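Local coordinates for protein TASOR (Homo sapiens, PDB 6TL1) that serves as the pseudo-PARP subunit of the HUSH complex, which maintains epigenetic silencing at H3K9me3-rich loci by promoting recruitment of SETDB1 and MORC2, at residues 56-61 / 156-161; 103-108 / 150-155; 184-187 / 192-195. All blocks are in the same frame, centred on the assembly; numbering follows the deposited sequence.

The three contacts cluster around the four-stranded mixed sheet 107-110, 181-184, 159-162 and 139-142 of the pseudo-PARP domain. Contact 1 links the end of helix 45-60 to the start of strand 159-162. Contact 2 is nested within the chain loop that contact 1 closes, and contact 3 follows both, just after strand 181-184. Their centres are about 15 Å (1 and 2), 12 Å (1 and 3) and 8 Å (2 and 3) apart. They touch: His160 probably hydrogen-bonds Thr154 and meets the Tyr185 ring of contact 3 edge-to-face, Pro153 O probably meets the Tyr187 hydroxyl, and Met105 packs on Leu192. One sheet, its connecting loops and a helix are held together as a continuous packed region.

Contact 1. Residues 56-61 / 156-161; sequences RELKFD and KHECHV
Leu58, in the last turns of helix 45-60, packs against Glu158, which lies just before strand 159-162. The contact brings a helix of the pseudo-PARP domain onto the entrance of an inner strand of its four-stranded mixed sheet. The two segments share no hydrogen bond.

Packing is made by the two leucine methyls. Leu58 CD2 lies over the flat face of the Glu158 carboxylate, 3.4 Å from CD, while the other methyl, CD1, rests on Glu158 CG at 4.0 Å. The two side chains run antiparallel past one another. A bend in the Glu158 chain (chi2 57°) turns the carboxylate across the leucine tip instead of letting it run straight on toward the helix.

The polar part of this buried glutamate is satisfied by other residues: OE2 forms a salt bridge with Arg63 and OE1 accepts a hydrogen bond from the backbone N of Lys138. With a partner on each oxygen, the carboxylate is probably kept ionised beside its hydrocarbon neighbour. Arg63 also makes a weak, long ion pair with Asp61, so it joins the two segments indirectly.

The electrostatic part lies at the exposed margin. In Asp61, the first residue to leave helical geometry, CB points toward the other segment, and with CG anti to the backbone N (chi1 -177°) OD1 ends near Lys156. The lysine approaches almost perpendicular to it, kinking at chi2 (-50°) before running out straight. The charges attract without forming a salt bridge: Asp61 OD1 stands 4.2 Å from Lys156 NZ.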
ATOM      1  N   ARG A  56       5.078  -6.485 -17.680  1.00 40.05           N
ATOM      2  CA  ARG A  56       5.471  -6.561 -19.079  1.00 42.61           C
ATOM      3  C   ARG A  56       4.404  -5.962 -19.989  1.00 41.00           C
ATOM      4  O   ARG A  56       4.727  -5.451 -21.068  1.00 42.32           O
ATOM      5  CB  ARG A  56       5.778  -8.003 -19.488  1.00 49.96           C
ATOM      6  CG  ARG A  56       6.986  -8.620 -18.776  1.00 52.96           C
ATOM      7  CD  ARG A  56       7.296  -9.985 -19.345  1.00 48.88           C
ATOM      8  NE  ARG A  56       8.105  -9.854 -20.542  1.00 52.47           N
ATOM      9  CZ  ARG A  56       8.502 -10.875 -21.281  1.00 49.79           C
ATOM     10  NH1 ARG A  56       9.248 -10.663 -22.355  1.00 53.58           N
ATOM     11  NH2 ARG A  56       8.148 -12.111 -20.947  1.00 51.13           N
ATOM     12  N   GLU A  57       3.132  -6.017 -19.594  1.00 40.30           N
ATOM     13  CA  GLU A  57       2.116  -5.338 -20.400  1.00 42.96           C
ATOM     14  C   GLU A  57       2.272  -3.827 -20.311  1.00 42.79           C
ATOM     15  O   GLU A  57       2.053  -3.120 -21.298  1.00 46.46           O
ATOM     16  CB  GLU A  57       0.700  -5.744 -19.984  1.00 44.96           C
ATOM     17  CG  GLU A  57       0.479  -7.210 -19.744  1.00 51.18           C
ATOM     18  CD  GLU A  57      -0.982  -7.543 -19.509  1.00 53.46           C
ATOM     19  OE1 GLU A  57      -1.771  -6.609 -19.240  1.00 56.83           O
ATOM     20  OE2 GLU A  57      -1.345  -8.738 -19.594  1.00 52.55           O
ATOM     21  N   LEU A  58       2.656  -3.314 -19.143  1.00 41.06           N
ATOM     22  CA  LEU A  58       2.858  -1.871 -19.031  1.00 43.34           C
ATOM     23  C   LEU A  58       3.988  -1.419 -19.944  1.00 47.08           C
ATOM     24  O   LEU A  58       3.867  -0.396 -20.633  1.00 50.23           O
ATOM     25  CB  LEU A  58       3.130  -1.471 -17.580  1.00 43.40           C
ATOM     26  CG  LEU A  58       1.932  -1.517 -16.632  1.00 44.67           C
ATOM     27  CD1 LEU A  58       2.364  -1.287 -15.189  1.00 45.97           C
ATOM     28  CD2 LEU A  58       0.865  -0.494 -17.042  1.00 40.30           C
ATOM     29  N   LYS A  59       5.084  -2.184 -19.987  1.00 44.92           N
ATOM     30  CA  LYS A  59       6.183  -1.843 -20.886  1.00 47.90           C
ATOM     31  C   LYS A  59       5.788  -2.011 -22.344  1.00 53.64           C
ATOM     32  O   LYS A  59       6.250  -1.250 -23.203  1.00 56.27           O
ATOM     33  CB  LYS A  59       7.403  -2.715 -20.577  1.00 48.44           C
ATOM     34  CG  LYS A  59       8.639  -2.367 -21.404  1.00 56.01           C
ATOM     35  CD  LYS A  59       9.847  -3.183 -20.965  1.00 62.39           C
ATOM     36  CE  LYS A  59      11.116  -2.693 -21.637  1.00 70.83           C
ATOM     37  NZ  LYS A  59      12.274  -3.621 -21.415  1.00 76.54           N
ATOM     38  N   PHE A  60       4.905  -2.965 -22.637  1.00 55.91           N
ATOM     39  CA  PHE A  60       4.385  -3.086 -23.992  1.00 59.46           C
ATOM     40  C   PHE A  60       3.554  -1.877 -24.403  1.00 60.61           C
ATOM     41  O   PHE A  60       3.531  -1.524 -25.584  1.00 66.70           O
ATOM     42  CB  PHE A  60       3.566  -4.365 -24.139  1.00 57.90           C
ATOM     43  CG  PHE A  60       3.091  -4.601 -25.537  1.00 64.65           C
ATOM     44  CD1 PHE A  60       3.900  -5.221 -26.471  1.00 67.98           C
ATOM     45  CD2 PHE A  60       1.828  -4.175 -25.922  1.00 64.53           C
ATOM     46  CE1 PHE A  60       3.453  -5.423 -27.764  1.00 74.68           C
ATOM     47  CE2 PHE A  60       1.377  -4.369 -27.214  1.00 67.44           C
ATOM     48  CZ  PHE A  60       2.188  -4.997 -28.135  1.00 73.80           C
ATOM     49  N   ASP A  61       2.891  -1.216 -23.458  1.00 64.91           N
ATOM     50  CA  ASP A  61       2.008  -0.100 -23.769  1.00 69.91           C
ATOM     51  C   ASP A  61       2.770   1.217 -23.688  1.00 67.57           C
ATOM     52  O   ASP A  61       2.199   2.288 -23.896  1.00 69.56           O
ATOM     53  CB  ASP A  61       0.805  -0.155 -22.792  1.00 75.88           C
ATOM     54  CG  ASP A  61      -0.300   0.925 -23.030  1.00 92.07           C
ATOM     55  OD1 ASP A  61      -1.423   0.679 -22.546  1.00 96.21           O
ATOM     56  OD2 ASP A  61      -0.099   1.994 -23.634  1.00102.20           O
ATOM     57  N   LYS A 156      -5.873   4.352 -18.439  1.00 44.61           N
ATOM     58  CA  LYS A 156      -4.506   4.417 -18.953  1.00 49.25           C
ATOM     59  C   LYS A 156      -3.530   5.012 -17.941  1.00 43.48           C
ATOM     60  O   LYS A 156      -2.447   5.456 -18.309  1.00 44.47           O
ATOM     61  CB  LYS A 156      -4.452   5.205 -20.267  1.00 53.07           C
ATOM     62  CG  LYS A 156      -5.290   4.587 -21.377  1.00 58.86           C
ATOM     63  CD  LYS A 156      -5.025   3.113 -21.558  1.00 63.93           C
ATOM     64  CE  LYS A 156      -5.854   2.541 -22.696  1.00 67.11           C
ATOM     65  NZ  LYS A 156      -5.593   1.077 -22.840  1.00 71.49           N
ATOM     66  N   HIS A 157      -3.918   5.058 -16.673  1.00 43.07           N
ATOM     67  CA  HIS A 157      -3.053   5.414 -15.564  1.00 40.91           C
ATOM     68  C   HIS A 157      -3.116   4.278 -14.561  1.00 39.99           C
ATOM     69  O   HIS A 157      -4.096   3.531 -14.521  1.00 42.99           O
ATOM     70  CB  HIS A 157      -3.468   6.748 -14.904  1.00 33.07           C
ATOM     71  CG  HIS A 157      -3.326   7.938 -15.811  1.00 38.60           C
ATOM     72  ND1 HIS A 157      -4.165   8.161 -16.881  1.00 38.93           N
ATOM     73  CD2 HIS A 157      -2.434   8.959 -15.814  1.00 36.29           C
ATOM     74  CE1 HIS A 157      -3.801   9.271 -17.502  1.00 40.76           C
ATOM     75  NE2 HIS A 157      -2.753   9.774 -16.875  1.00 41.82           N
ATOM     76  N   GLU A 158      -2.057   4.120 -13.769  1.00 38.89           N
ATOM     77  CA  GLU A 158      -2.034   2.980 -12.862  1.00 35.77           C
ATOM     78  C   GLU A 158      -2.621   3.271 -11.495  1.00 38.67           C
ATOM     79  O   GLU A 158      -3.081   2.331 -10.829  1.00 38.52           O
ATOM     80  CB  GLU A 158      -0.605   2.448 -12.707  1.00 38.37           C
ATOM     81  CG  GLU A 158      -0.166   1.537 -13.864  1.00 43.76           C
ATOM     82  CD  GLU A 158      -0.269   2.203 -15.231  1.00 47.62           C
ATOM     83  OE1 GLU A 158       0.622   3.026 -15.543  1.00 47.89           O
ATOM     84  OE2 GLU A 158      -1.250   1.944 -15.960  1.00 47.54           O
ATOM     85  N   CYS A 159      -2.628   4.529 -11.046  1.00 34.52           N
ATOM     86  CA  CYS A 159      -3.130   4.821  -9.709  1.00 31.54           C
ATOM     87  C   CYS A 159      -3.489   6.299  -9.634  1.00 36.31           C
ATOM     88  O   CYS A 159      -3.109   7.095 -10.493  1.00 38.84           O
ATOM     89  CB  CYS A 159      -2.127   4.488  -8.596  1.00 37.05           C
ATOM     90  SG  CYS A 159      -0.593   5.467  -8.688  1.00 43.21           S
ATOM     91  N   HIS A 160      -4.263   6.647  -8.615  1.00 34.74           N
ATOM     92  CA  HIS A 160      -4.447   8.037  -8.218  1.00 38.02           C
ATOM     93  C   HIS A 160      -3.614   8.328  -6.981  1.00 34.97           C
ATOM     94  O   HIS A 160      -3.437   7.457  -6.127  1.00 38.30           O
ATOM     95  CB  HIS A 160      -5.912   8.330  -7.900  1.00 38.53           C
ATOM     96  CG  HIS A 160      -6.818   8.301  -9.095  1.00 42.19           C
ATOM     97  ND1 HIS A 160      -8.183   8.466  -8.995  1.00 41.42           N
ATOM     98  CD2 HIS A 160      -6.556   8.136 -10.414  1.00 46.05           C
ATOM     99  CE1 HIS A 160      -8.723   8.419 -10.200  1.00 38.79           C
ATOM    100  NE2 HIS A 160      -7.756   8.211 -11.079  1.00 42.79           N
ATOM    101  N   VAL A 161      -3.133   9.575  -6.873  1.00 35.39           N
ATOM    102  CA  VAL A 161      -2.504  10.080  -5.658  1.00 35.26           C
ATOM    103  C   VAL A 161      -3.007  11.504  -5.451  1.00 39.65           C
ATOM    104  O   VAL A 161      -3.536  12.133  -6.367  1.00 40.07           O
ATOM    105  CB  VAL A 161      -0.951  10.080  -5.689  1.00 36.84           C
ATOM    106  CG1 VAL A 161      -0.414   8.698  -6.023  1.00 43.88           C
ATOM    107  CG2 VAL A 161      -0.422  11.130  -6.662  1.00 36.17           C
TER

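Contact 2. Residues 103-108 / 150-155; sequences PSMGVY and SLDPTP
Met105 lays its side chain over the ring of Pro153, roughly perpendicular to it, and continues to the carboxylate of Asp152. At the base of the methionine, CB is 3.8 Å from Pro153 CG. Further along, SD is 3.7 Å from Pro153 CD. The chain is extended through chi2 and then turns at chi3 (-80°), which brings the methyl group round to Asp152, with Met105 CE 3.5 Å from Asp152 OD1. The sulfur stays a little further from that oxygen, SD to OD1 being 3.9 Å.

Both partners belong to segments that flank the four-stranded mixed sheet of the pseudo-PARP domain: 103-108 runs into 107-110, one of its two edge strands, whereas 150-155 belongs to the connection between strands 139-142 and 159-162. The inner strand 181-184 supplies common ground, since Met105 and Pro153 both touch Tyr183, and Pro153 also packs on Tyr185.

Asp152 directs CG away from its own carbonyl carbon and beside its backbone N (chi1 -76°), which places OD1 near the thioether end. Pro153, buried and puckered C-gamma exo, offers CG and CD to the methionine, and CG also comes within 4.1 Å of Met105 O.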
ATOM      1  N   PRO A 103     -14.058   3.447  -3.131  1.00 44.38           N
ATOM      2  CA  PRO A 103     -13.350   2.224  -2.737  1.00 42.74           C
ATOM      3  C   PRO A 103     -13.937   0.976  -3.350  1.00 47.45           C
ATOM      4  O   PRO A 103     -13.323  -0.093  -3.233  1.00 46.45           O
ATOM      5  CB  PRO A 103     -13.501   2.205  -1.217  1.00 42.55           C
ATOM      6  CG  PRO A 103     -14.783   2.936  -0.974  1.00 39.62           C
ATOM      7  CD  PRO A 103     -14.872   3.998  -2.029  1.00 44.48           C
ATOM      8  N   SER A 104     -15.110   1.066  -3.976  1.00 44.61           N
ATOM      9  CA  SER A 104     -15.653  -0.068  -4.706  1.00 46.99           C
ATOM     10  C   SER A 104     -14.975  -0.259  -6.052  1.00 45.42           C
ATOM     11  O   SER A 104     -15.187  -1.289  -6.699  1.00 49.48           O
ATOM     12  CB  SER A 104     -17.156   0.114  -4.923  1.00 49.13           C
ATOM     13  OG  SER A 104     -17.408   1.222  -5.778  1.00 51.52           O
ATOM     14  N   MET A 105     -14.174   0.711  -6.489  1.00 40.43           N
ATOM     15  CA  MET A 105     -13.531   0.668  -7.791  1.00 41.11           C
ATOM     16  C   MET A 105     -12.015   0.558  -7.730  1.00 41.01           C
ATOM     17  O   MET A 105     -11.391   0.314  -8.768  1.00 40.46           O
ATOM     18  CB  MET A 105     -13.926   1.909  -8.608  1.00 44.94           C
ATOM     19  CG  MET A 105     -15.413   1.913  -8.967  1.00 52.46           C
ATOM     20  SD  MET A 105     -15.902   3.229 -10.098  1.00 57.71           S
ATOM     21  CE  MET A 105     -16.030   4.641  -9.032  1.00 57.59           C
ATOM     22  N   GLY A 106     -11.407   0.747  -6.558  1.00 40.35           N
ATOM     23  CA  GLY A 106      -9.968   0.707  -6.415  1.00 39.61           C
ATOM     24  C   GLY A 106      -9.599   0.244  -5.024  1.00 40.84           C
ATOM     25  O   GLY A 106     -10.463  -0.018  -4.183  1.00 42.78           O
ATOM     26  N   VAL A 107      -8.298   0.123  -4.791  1.00 39.77           N
ATOM     27  CA  VAL A 107      -7.779  -0.299  -3.499  1.00 39.70           C
ATOM     28  C   VAL A 107      -6.855   0.788  -2.974  1.00 36.29           C
ATOM     29  O   VAL A 107      -6.096   1.395  -3.735  1.00 38.09           O
ATOM     30  CB  VAL A 107      -7.073  -1.671  -3.591  1.00 40.68           C
ATOM     31  CG1 VAL A 107      -8.025  -2.696  -4.245  1.00 41.31           C
ATOM     32  CG2 VAL A 107      -5.763  -1.585  -4.366  1.00 37.13           C
ATOM     33  N   TYR A 108      -6.940   1.049  -1.677  1.00 33.38           N
ATOM     34  CA  TYR A 108      -6.187   2.121  -1.037  1.00 38.10           C
ATOM     35  C   TYR A 108      -5.032   1.538  -0.225  1.00 34.80           C
ATOM     36  O   TYR A 108      -5.236   0.619   0.570  1.00 35.85           O
ATOM     37  CB  TYR A 108      -7.100   2.936  -0.124  1.00 37.33           C
ATOM     38  CG  TYR A 108      -7.961   3.971  -0.810  1.00 38.74           C
ATOM     39  CD1 TYR A 108      -7.481   5.257  -1.014  1.00 34.94           C
ATOM     40  CD2 TYR A 108      -9.262   3.680  -1.212  1.00 39.57           C
ATOM     41  CE1 TYR A 108      -8.240   6.209  -1.613  1.00 32.50           C
ATOM     42  CE2 TYR A 108     -10.049   4.648  -1.816  1.00 40.99           C
ATOM     43  CZ  TYR A 108      -9.528   5.910  -2.014  1.00 39.37           C
ATOM     44  OH  TYR A 108     -10.272   6.907  -2.601  1.00 38.18           O
ATOM     45  N   SER A 150     -16.258  12.913  -7.210  1.00 53.35           N
ATOM     46  CA  SER A 150     -14.921  12.423  -7.518  1.00 53.97           C
ATOM     47  C   SER A 150     -14.917  11.614  -8.818  1.00 49.88           C
ATOM     48  O   SER A 150     -15.935  11.077  -9.262  1.00 48.49           O
ATOM     49  CB  SER A 150     -14.362  11.596  -6.355  1.00 53.33           C
ATOM     50  OG  SER A 150     -15.257  10.583  -5.947  1.00 59.98           O
ATOM     51  N   LEU A 151     -13.744  11.553  -9.441  1.00 49.53           N
ATOM     52  CA  LEU A 151     -13.609  10.905 -10.737  1.00 51.69           C
ATOM     53  C   LEU A 151     -13.739   9.396 -10.615  1.00 49.61           C
ATOM     54  O   LEU A 151     -13.386   8.800  -9.596  1.00 46.69           O
ATOM     55  CB  LEU A 151     -12.247  11.225 -11.354  1.00 53.15           C
ATOM     56  CG  LEU A 151     -11.888  12.686 -11.613  1.00 52.09           C
ATOM     57  CD1 LEU A 151     -10.383  12.817 -11.808  1.00 47.58           C
ATOM     58  CD2 LEU A 151     -12.635  13.175 -12.835  1.00 53.39           C
ATOM     59  N   ASP A 152     -14.242   8.775 -11.680  1.00 51.69           N
ATOM     60  CA  ASP A 152     -14.003   7.362 -11.882  1.00 54.11           C
ATOM     61  C   ASP A 152     -12.495   7.143 -12.021  1.00 47.71           C
ATOM     62  O   ASP A 152     -11.746   8.090 -12.270  1.00 43.29           O
ATOM     63  CB  ASP A 152     -14.721   6.866 -13.139  1.00 60.79           C
ATOM     64  CG  ASP A 152     -16.220   6.683 -12.937  1.00 71.84           C
ATOM     65  OD1 ASP A 152     -16.690   6.711 -11.779  1.00 75.05           O
ATOM     66  OD2 ASP A 152     -16.924   6.481 -13.948  1.00 74.14           O
ATOM     67  N   PRO A 153     -12.019   5.914 -11.828  1.00 42.98           N
ATOM     68  CA  PRO A 153     -10.588   5.658 -12.041  1.00 41.97           C
ATOM     69  C   PRO A 153     -10.180   6.113 -13.435  1.00 42.21           C
ATOM     70  O   PRO A 153     -10.922   5.938 -14.410  1.00 39.29           O
ATOM     71  CB  PRO A 153     -10.479   4.139 -11.876  1.00 43.30           C
ATOM     72  CG  PRO A 153     -11.555   3.822 -10.903  1.00 47.04           C
ATOM     73  CD  PRO A 153     -12.705   4.721 -11.304  1.00 43.87           C
ATOM     74  N   THR A 154      -9.016   6.764 -13.515  1.00 38.83           N
ATOM     75  CA  THR A 154      -8.581   7.391 -14.761  1.00 39.83           C
ATOM     76  C   THR A 154      -8.029   6.339 -15.704  1.00 37.55           C
ATOM     77  O   THR A 154      -7.050   5.650 -15.346  1.00 43.61           O
ATOM     78  CB  THR A 154      -7.522   8.447 -14.488  1.00 35.17           C
ATOM     79  OG1 THR A 154      -8.051   9.437 -13.603  1.00 37.88           O
ATOM     80  CG2 THR A 154      -7.175   9.146 -15.789  1.00 33.16           C
ATOM     81  N   PRO A 155      -8.587   6.133 -16.888  1.00 41.40           N
ATOM     82  CA  PRO A 155      -8.073   5.118 -17.799  1.00 41.77           C
ATOM     83  C   PRO A 155      -6.633   5.420 -18.199  1.00 45.86           C
ATOM     84  O   PRO A 155      -6.213   6.580 -18.245  1.00 48.19           O
ATOM     85  CB  PRO A 155      -9.011   5.184 -19.003  1.00 41.86           C
ATOM     86  CG  PRO A 155     -10.298   5.761 -18.426  1.00 43.31           C
ATOM     87  CD  PRO A 155      -9.807   6.785 -17.432  1.00 41.60           C
TER

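Contact 3. Residues 184-187 / 192-195; sequences FYEY and LRRR
Leu192 and Tyr187 are joined by a single beta bridge, their CA atoms 4.3 Å apart, where the chain doubles back after strand 181-184 in the pseudo-PARP domain. The leucine side chain runs alongside the tyrosine in the same direction and makes a CH-pi contact: CD2 sits 3.5 Å from the centroid of the Tyr187 ring, only 11° off its normal.

Arg193 gives the direct backbone bond, its N donating to Glu186 O at 2.8 Å with an N-H...O angle of 166°. A water completes a second backbone link, accepting from Glu186 N and donating to Arg193 O. The Arg193 and Glu186 side chains extend abreast, but their long salt bridge, OE1 to NE at 3.6 Å, is one of charge alone, because the oxygen lies well out of the guanidinium plane. A bend at chi3 (44°) instead turns the guanidinium back on its own segment.

Past Arg194, Arg195 O meets the guanidinium edge of Arg193 in plane, accepting from NE at 3.1 Å and from NH2 at 3.0 Å. This two-nitrogen grip fixes the rotation of the group.

Helix 45-60 borders this region: Arg193 touches Glu50, Arg195 packs on Leu47 and salt-bridges Glu50, and Glu186 OE2 pairs with Lys54 and with Arg197, which leads into strand 199-209.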
ATOM      1  N   PHE A 184      -5.005   2.298  -6.270  1.00 33.04           N
ATOM      2  CA  PHE A 184      -4.680   1.432  -7.392  1.00 35.16           C
ATOM      3  C   PHE A 184      -5.941   0.821  -7.992  1.00 37.21           C
ATOM      4  O   PHE A 184      -6.856   0.414  -7.275  1.00 37.71           O
ATOM      5  CB  PHE A 184      -3.722   0.329  -6.948  1.00 32.36           C
ATOM      6  CG  PHE A 184      -2.340   0.823  -6.667  1.00 36.69           C
ATOM      7  CD1 PHE A 184      -1.406   0.920  -7.686  1.00 40.12           C
ATOM      8  CD2 PHE A 184      -1.976   1.204  -5.388  1.00 40.16           C
ATOM      9  CE1 PHE A 184      -0.126   1.391  -7.432  1.00 41.70           C
ATOM     10  CE2 PHE A 184      -0.696   1.665  -5.126  1.00 40.31           C
ATOM     11  CZ  PHE A 184       0.223   1.767  -6.158  1.00 40.83           C
ATOM     12  N   TYR A 185      -5.980   0.747  -9.310  1.00 39.14           N
ATOM     13  CA  TYR A 185      -7.136   0.187  -9.985  1.00 39.81           C
ATOM     14  C   TYR A 185      -6.661  -0.366 -11.313  1.00 39.05           C
ATOM     15  O   TYR A 185      -5.550  -0.080 -11.769  1.00 35.27           O
ATOM     16  CB  TYR A 185      -8.223   1.243 -10.194  1.00 34.06           C
ATOM     17  CG  TYR A 185      -7.661   2.429 -10.921  1.00 39.68           C
ATOM     18  CD1 TYR A 185      -7.610   2.458 -12.310  1.00 40.99           C
ATOM     19  CD2 TYR A 185      -7.162   3.519 -10.220  1.00 42.58           C
ATOM     20  CE1 TYR A 185      -7.074   3.536 -12.977  1.00 44.12           C
ATOM     21  CE2 TYR A 185      -6.640   4.612 -10.879  1.00 41.27           C
ATOM     22  CZ  TYR A 185      -6.597   4.619 -12.253  1.00 40.49           C
ATOM     23  OH  TYR A 185      -6.063   5.700 -12.912  1.00 40.19           O
ATOM     24  N   GLU A 186      -7.535  -1.131 -11.955  1.00 39.37           N
ATOM     25  CA  GLU A 186      -7.197  -1.673 -13.260  1.00 44.70           C
ATOM     26  C   GLU A 186      -8.482  -1.961 -14.011  1.00 46.79           C
ATOM     27  O   GLU A 186      -9.364  -2.654 -13.495  1.00 43.09           O
ATOM     28  CB  GLU A 186      -6.345  -2.938 -13.128  1.00 47.54           C
ATOM     29  CG  GLU A 186      -5.823  -3.448 -14.442  1.00 51.12           C
ATOM     30  CD  GLU A 186      -4.791  -4.557 -14.293  1.00 51.43           C
ATOM     31  OE1 GLU A 186      -4.704  -5.179 -13.213  1.00 47.60           O
ATOM     32  OE2 GLU A 186      -4.080  -4.818 -15.282  1.00 61.23           O
ATOM     33  N   TYR A 187      -8.589  -1.426 -15.222  1.00 39.07           N
ATOM     34  CA  TYR A 187      -9.724  -1.752 -16.054  1.00 48.25           C
ATOM     35  C   TYR A 187      -9.454  -3.085 -16.737  1.00 57.81           C
ATOM     36  O   TYR A 187      -8.366  -3.307 -17.282  1.00 56.47           O
ATOM     37  CB  TYR A 187      -9.956  -0.658 -17.095  1.00 44.65           C
ATOM     38  CG  TYR A 187     -10.640   0.576 -16.551  1.00 52.53           C
ATOM     39  CD1 TYR A 187     -12.024   0.647 -16.466  1.00 58.25           C
ATOM     40  CD2 TYR A 187      -9.898   1.679 -16.131  1.00 49.98           C
ATOM     41  CE1 TYR A 187     -12.656   1.782 -15.981  1.00 62.16           C
ATOM     42  CE2 TYR A 187     -10.523   2.825 -15.643  1.00 51.81           C
ATOM     43  CZ  TYR A 187     -11.899   2.865 -15.566  1.00 57.10           C
ATOM     44  OH  TYR A 187     -12.533   3.983 -15.079  1.00 53.53           O
ATOM     45  N   LEU A 192     -14.191  -2.915 -14.355  1.00 57.35           N
ATOM     46  CA  LEU A 192     -13.041  -2.729 -13.493  1.00 53.68           C
ATOM     47  C   LEU A 192     -12.699  -4.066 -12.852  1.00 51.97           C
ATOM     48  O   LEU A 192     -13.588  -4.822 -12.449  1.00 52.40           O
ATOM     49  CB  LEU A 192     -13.329  -1.683 -12.418  1.00 51.92           C
ATOM     50  CG  LEU A 192     -13.174  -0.248 -12.905  1.00 50.92           C
ATOM     51  CD1 LEU A 192     -13.962   0.708 -12.027  1.00 53.55           C
ATOM     52  CD2 LEU A 192     -11.704   0.104 -12.926  1.00 39.22           C
ATOM     53  N   ARG A 193     -11.411  -4.369 -12.780  1.00 49.73           N
ATOM     54  CA  ARG A 193     -10.990  -5.597 -12.123  1.00 51.47           C
ATOM     55  C   ARG A 193     -11.205  -5.468 -10.622  1.00 48.48           C
ATOM     56  O   ARG A 193     -11.051  -4.384 -10.053  1.00 43.05           O
ATOM     57  CB  ARG A 193      -9.518  -5.870 -12.431  1.00 50.12           C
ATOM     58  CG  ARG A 193      -9.265  -6.371 -13.846  1.00 55.47           C
ATOM     59  CD  ARG A 193      -7.822  -6.806 -14.014  1.00 54.29           C
ATOM     60  NE  ARG A 193      -7.366  -7.586 -12.872  1.00 55.94           N
ATOM     61  CZ  ARG A 193      -7.211  -8.906 -12.894  1.00 60.08           C
ATOM     62  NH1 ARG A 193      -7.477  -9.584 -14.005  1.00 64.29           N
ATOM     63  NH2 ARG A 193      -6.795  -9.546 -11.808  1.00 57.66           N
ATOM     64  N   ARG A 194     -11.610  -6.559  -9.977  1.00 48.73           N
ATOM     65  CA  ARG A 194     -11.761  -6.456  -8.535  1.00 43.11           C
ATOM     66  C   ARG A 194     -10.423  -6.544  -7.815  1.00 43.27           C
ATOM     67  O   ARG A 194     -10.337  -6.167  -6.642  1.00 42.91           O
ATOM     68  CB  ARG A 194     -12.714  -7.526  -7.998  1.00 50.09           C
ATOM     69  CG  ARG A 194     -14.164  -7.312  -8.397  1.00 58.58           C
ATOM     70  CD  ARG A 194     -15.123  -8.069  -7.492  1.00 71.81           C
ATOM     71  NE  ARG A 194     -15.120  -7.511  -6.139  1.00 76.90           N
ATOM     72  CZ  ARG A 194     -14.638  -8.119  -5.059  1.00 81.87           C
ATOM     73  NH1 ARG A 194     -14.110  -9.334  -5.147  1.00 83.10           N
ATOM     74  NH2 ARG A 194     -14.690  -7.503  -3.884  1.00 82.40           N
ATOM     75  N   ARG A 195      -9.369  -7.021  -8.488  1.00 40.26           N
ATOM     76  CA  ARG A 195      -8.035  -7.077  -7.903  1.00 42.87           C
ATOM     77  C   ARG A 195      -7.024  -6.513  -8.899  1.00 41.38           C
ATOM     78  O   ARG A 195      -6.693  -7.176  -9.892  1.00 42.35           O
ATOM     79  CB  ARG A 195      -7.653  -8.504  -7.511  1.00 46.93           C
ATOM     80  CG  ARG A 195      -6.226  -8.591  -6.956  1.00 50.22           C
ATOM     81  CD  ARG A 195      -5.852  -9.991  -6.533  1.00 53.02           C
ATOM     82  NE  ARG A 195      -6.097 -10.963  -7.588  1.00 56.87           N
ATOM     83  CZ  ARG A 195      -5.293 -11.156  -8.631  1.00 57.27           C
ATOM     84  NH1 ARG A 195      -4.191 -10.430  -8.788  1.00 49.68           N
ATOM     85  NH2 ARG A 195      -5.603 -12.074  -9.540  1.00 64.59           N
TER
HETATM   86  O   HOH W   1      -9.835  -1.753 -10.021  1.00 45.41           O